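Local coordinates for alkaline phosphatase (Thermus thermophilus, PDB 7KWD), which probably hydrolyses phosphate monoesters as a homodimeric alkaline phosphatase that holds zinc and magnesium ions, at residues L356-K366 and D379-R390. Residues are numbered along the deposited sequence; the frame is centred on the assembly and turned at random.
Sequences LGQAPEASQVK and DAEAERVVRAIR
D379 and K366 form a salt bridge, with OD2 of D379 2.6 Å from NZ of K366. The lysine leaves its helix with CG anti to the backbone N (chi1 -176°). A bend at chi3 then brings NZ to the carboxylate. One turn on, CB of A382 sits 3.8 Å from CG1 of V365 and also meets the carbonyl O of A362. Alanines on both helices, A362 and A382, are consistent with the close crossing, the short-segment axes 8.5 Å apart at 107°. E383 bends at chi2, which brings OE1 to CB of A362. V385 packs obliquely across V365, its CB 3.8 Å from V365 CG1, and also touches M409 and A412 of helix 406-412. V386 sends CG2 to within 3.6 Å of the backbone N of A362; the same CG2 also meets CG2 of V365. With both methyls of V365 gone, as in an alanine, a gap is likely to be left beside A382, V385 and V386. I389 closes the apolar row: its CG2 lies 4.0 Å from CD of P360, and its CD1 reaches L356. R390 runs past P360 in the opposite direction. CA of A359 lies at the edge of the R390 guanidinium, 3.3 Å from NE. That NE is buried without a partner. Aliphatic packing thus joins helix 379-391 to L356, the following loop and helix 362-373, and the single salt bridge, at the exposed D379, probably adds less.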
loop_
_atom_site.group_PDB
_atom_site.type_symbol
_atom_site.label_atom_id
_atom_site.label_comp_id
_atom_site.label_asym_id
_atom_site.label_seq_id
_atom_site.Cartn_x
_atom_site.Cartn_y
_atom_site.Cartn_z
ATOM N N LEU A 356 5.442 -3.864 32.415
ATOM C CA LEU A 356 5.213 -2.621 33.130
ATOM C C LEU A 356 4.071 -2.718 34.136
ATOM O O LEU A 356 4.046 -1.962 35.118
ATOM C CB LEU A 356 4.904 -1.530 32.120
ATOM C CG LEU A 356 6.098 -0.997 31.333
ATOM C CD1 LEU A 356 5.587 -0.061 30.246
ATOM C CD2 LEU A 356 7.089 -0.288 32.260
ATOM N N GLY A 357 3.109 -3.595 33.896
ATOM C CA GLY A 357 2.018 -3.713 34.822
ATOM C C GLY A 357 1.153 -2.469 34.830
ATOM O O GLY A 357 1.348 -1.525 34.064
ATOM N N GLN A 358 0.200 -2.471 35.764
ATOM C CA GLN A 358 -0.929 -1.548 35.727
ATOM C C GLN A 358 -0.641 -0.174 36.321
ATOM O O GLN A 358 -1.428 0.757 36.105
ATOM C CB GLN A 358 -2.116 -2.190 36.448
ATOM C CG GLN A 358 -3.207 -2.693 35.511
ATOM C CD GLN A 358 -4.505 -2.995 36.240
ATOM O OE1 GLN A 358 -4.981 -2.193 37.054
ATOM N NE2 GLN A 358 -5.087 -4.155 35.952
ATOM N N ALA A 359 0.460 0.002 37.035
ATOM C CA ALA A 359 0.797 1.302 37.618
ATOM C C ALA A 359 2.301 1.505 37.525
ATOM O O ALA A 359 3.003 1.581 38.534
ATOM C CB ALA A 359 0.308 1.391 39.062
ATOM N N PRO A 360 2.826 1.562 36.308
ATOM C CA PRO A 360 4.252 1.837 36.139
ATOM C C PRO A 360 4.561 3.291 36.427
ATOM O O PRO A 360 3.722 4.186 36.291
ATOM C CB PRO A 360 4.499 1.512 34.662
ATOM C CG PRO A 360 3.200 1.916 34.019
ATOM C CD PRO A 360 2.128 1.474 35.009
ATOM N N GLU A 361 5.815 3.513 36.795
ATOM C CA GLU A 361 6.382 4.839 36.963
ATOM C C GLU A 361 7.110 5.239 35.689
ATOM O O GLU A 361 7.677 4.400 34.991
ATOM C CB GLU A 361 7.345 4.853 38.152
ATOM C CG GLU A 361 7.524 6.217 38.794
ATOM C CD GLU A 361 6.471 6.512 39.858
ATOM O OE1 GLU A 361 5.390 5.877 39.822
ATOM O OE2 GLU A 361 6.722 7.379 40.725
ATOM N N ALA A 362 7.102 6.534 35.401
ATOM C CA ALA A 362 7.826 7.073 34.259
ATOM C C ALA A 362 9.230 6.507 34.136
ATOM O O ALA A 362 9.707 6.202 33.040
ATOM C CB ALA A 362 7.915 8.596 34.365
ATOM N N SER A 363 9.913 6.377 35.253
ATOM C CA SER A 363 11.260 5.846 35.191
ATOM C C SER A 363 11.255 4.401 34.710
ATOM O O SER A 363 12.219 3.954 34.086
ATOM C CB SER A 363 11.906 5.959 36.566
ATOM O OG SER A 363 11.593 4.839 37.364
ATOM N N GLN A 364 10.193 3.650 35.002
ATOM C CA GLN A 364 10.141 2.251 34.581
ATOM C C GLN A 364 9.822 2.144 33.093
ATOM O O GLN A 364 10.431 1.335 32.385
ATOM C CB GLN A 364 9.108 1.492 35.417
ATOM C CG GLN A 364 9.363 1.609 36.926
ATOM C CD GLN A 364 8.256 1.017 37.760
ATOM O OE1 GLN A 364 7.121 1.513 37.758
ATOM N NE2 GLN A 364 8.576 -0.054 38.477
ATOM N N VAL A 365 8.870 2.956 32.621
ATOM C CA VAL A 365 8.614 3.120 31.191
ATOM C C VAL A 365 9.918 3.397 30.455
ATOM O O VAL A 365 10.314 2.670 29.529
ATOM C CB VAL A 365 7.596 4.253 30.970
ATOM C CG1 VAL A 365 7.575 4.729 29.494
ATOM C CG2 VAL A 365 6.210 3.802 31.463
ATOM N N LYS A 366 10.605 4.460 30.869
ATOM C CA LYS A 366 11.849 4.856 30.225
ATOM C C LYS A 366 12.817 3.689 30.145
ATOM O O LYS A 366 13.460 3.470 29.109
ATOM C CB LYS A 366 12.436 6.050 30.987
ATOM C CG LYS A 366 13.685 6.645 30.395
ATOM C CD LYS A 366 14.056 8.021 31.024
ATOM C CE LYS A 366 12.837 8.881 31.362
ATOM N NZ LYS A 366 13.132 10.336 31.446
ATOM N N ASP A 379 11.413 12.823 29.307
ATOM C CA ASP A 379 10.454 12.809 30.406
ATOM C C ASP A 379 9.023 12.956 29.903
ATOM O O ASP A 379 8.140 12.184 30.279
ATOM C CB ASP A 379 10.751 13.935 31.405
ATOM C CG ASP A 379 12.148 13.868 31.963
ATOM O OD1 ASP A 379 12.732 14.943 32.200
ATOM O OD2 ASP A 379 12.654 12.748 32.176
ATOM N N ALA A 380 8.759 13.968 29.075
ATOM C CA ALA A 380 7.374 14.191 28.679
ATOM C C ALA A 380 6.813 13.014 27.888
ATOM O O ALA A 380 5.588 12.825 27.848
ATOM C CB ALA A 380 7.238 15.470 27.853
ATOM N N GLU A 381 7.683 12.247 27.227
ATOM C CA GLU A 381 7.219 11.120 26.424
ATOM C C GLU A 381 6.876 9.951 27.331
ATOM O O GLU A 381 5.811 9.342 27.196
ATOM C CB GLU A 381 8.285 10.746 25.387
ATOM C CG GLU A 381 8.527 11.853 24.328
ATOM C CD GLU A 381 9.725 11.571 23.449
ATOM O OE1 GLU A 381 10.700 10.977 23.965
ATOM O OE2 GLU A 381 9.697 11.952 22.251
ATOM N N ALA A 382 7.747 9.654 28.296
ATOM C CA ALA A 382 7.432 8.591 29.237
ATOM C C ALA A 382 6.164 8.916 30.013
ATOM O O ALA A 382 5.343 8.025 30.267
ATOM C CB ALA A 382 8.601 8.346 30.184
ATOM N N GLU A 383 5.965 10.197 30.359
ATOM C CA GLU A 383 4.775 10.567 31.120
ATOM C C GLU A 383 3.518 10.326 30.304
ATOM O O GLU A 383 2.484 9.919 30.841
ATOM C CB GLU A 383 4.812 12.030 31.580
ATOM C CG GLU A 383 6.096 12.445 32.324
ATOM C CD GLU A 383 6.075 12.216 33.846
ATOM O OE1 GLU A 383 5.617 11.145 34.328
ATOM O OE2 GLU A 383 6.565 13.118 34.561
ATOM N N ARG A 384 3.577 10.601 28.998
ATOM C CA ARG A 384 2.426 10.313 28.155
ATOM C C ARG A 384 2.074 8.836 28.219
ATOM O O ARG A 384 0.899 8.467 28.296
ATOM C CB ARG A 384 2.716 10.720 26.719
ATOM C CG ARG A 384 2.672 12.208 26.430
ATOM C CD ARG A 384 2.805 12.360 24.927
ATOM N NE ARG A 384 3.302 13.646 24.455
ATOM C CZ ARG A 384 2.659 14.789 24.618
ATOM N NH1 ARG A 384 1.499 14.796 25.271
ATOM N NH2 ARG A 384 3.160 15.913 24.122
ATOM N N VAL A 385 3.089 7.977 28.180
ATOM C CA VAL A 385 2.846 6.545 28.285
ATOM C C VAL A 385 2.210 6.213 29.630
ATOM O O VAL A 385 1.304 5.376 29.714
ATOM C CB VAL A 385 4.160 5.766 28.080
ATOM C CG1 VAL A 385 3.931 4.296 28.293
ATOM C CG2 VAL A 385 4.752 5.997 26.683
ATOM N N VAL A 386 2.707 6.825 30.713
ATOM C CA VAL A 386 2.125 6.559 32.027
ATOM C C VAL A 386 0.657 6.959 32.030
ATOM O O VAL A 386 -0.219 6.197 32.474
ATOM C CB VAL A 386 2.912 7.290 33.131
ATOM C CG1 VAL A 386 2.225 7.092 34.496
ATOM C CG2 VAL A 386 4.346 6.790 33.172
ATOM N N ARG A 387 0.358 8.141 31.488
ATOM C CA ARG A 387 -1.023 8.600 31.483
ATOM C C ARG A 387 -1.899 7.680 30.654
ATOM O O ARG A 387 -3.043 7.388 31.018
ATOM C CB ARG A 387 -1.086 10.022 30.947
ATOM C CG ARG A 387 -0.441 11.001 31.897
ATOM C CD ARG A 387 -0.372 12.430 31.380
ATOM N NE ARG A 387 -1.669 13.102 31.212
ATOM C CZ ARG A 387 -2.645 13.197 32.125
ATOM N NH1 ARG A 387 -2.533 12.642 33.321
ATOM N NH2 ARG A 387 -3.762 13.863 31.830
ATOM N N ALA A 388 -1.392 7.223 29.521
ATOM C CA ALA A 388 -2.214 6.372 28.679
ATOM C C ALA A 388 -2.514 5.060 29.385
ATOM O O ALA A 388 -3.656 4.589 29.366
ATOM C CB ALA A 388 -1.512 6.153 27.337
ATOM N N ILE A 389 -1.514 4.473 30.042
ATOM C CA ILE A 389 -1.720 3.210 30.746
ATOM C C ILE A 389 -2.603 3.406 31.971
ATOM O O ILE A 389 -3.475 2.579 32.261
ATOM C CB ILE A 389 -0.369 2.603 31.171
ATOM C CG1 ILE A 389 0.438 2.115 29.960
ATOM C CG2 ILE A 389 -0.591 1.440 32.120
ATOM C CD1 ILE A 389 1.972 1.988 30.204
ATOM N N ARG A 390 -2.354 4.457 32.745
ATOM C CA ARG A 390 -2.967 4.579 34.062
ATOM C C ARG A 390 -4.271 5.357 34.043
ATOM O O ARG A 390 -5.194 5.004 34.782
ATOM C CB ARG A 390 -1.976 5.223 35.027
ATOM C CG ARG A 390 -0.873 4.250 35.466
ATOM C CD ARG A 390 0.174 4.912 36.356
ATOM N NE ARG A 390 -0.014 4.499 37.739
ATOM C CZ ARG A 390 -0.451 5.297 38.709
ATOM N NH1 ARG A 390 -0.732 6.573 38.469
ATOM N NH2 ARG A 390 -0.603 4.813 39.927
#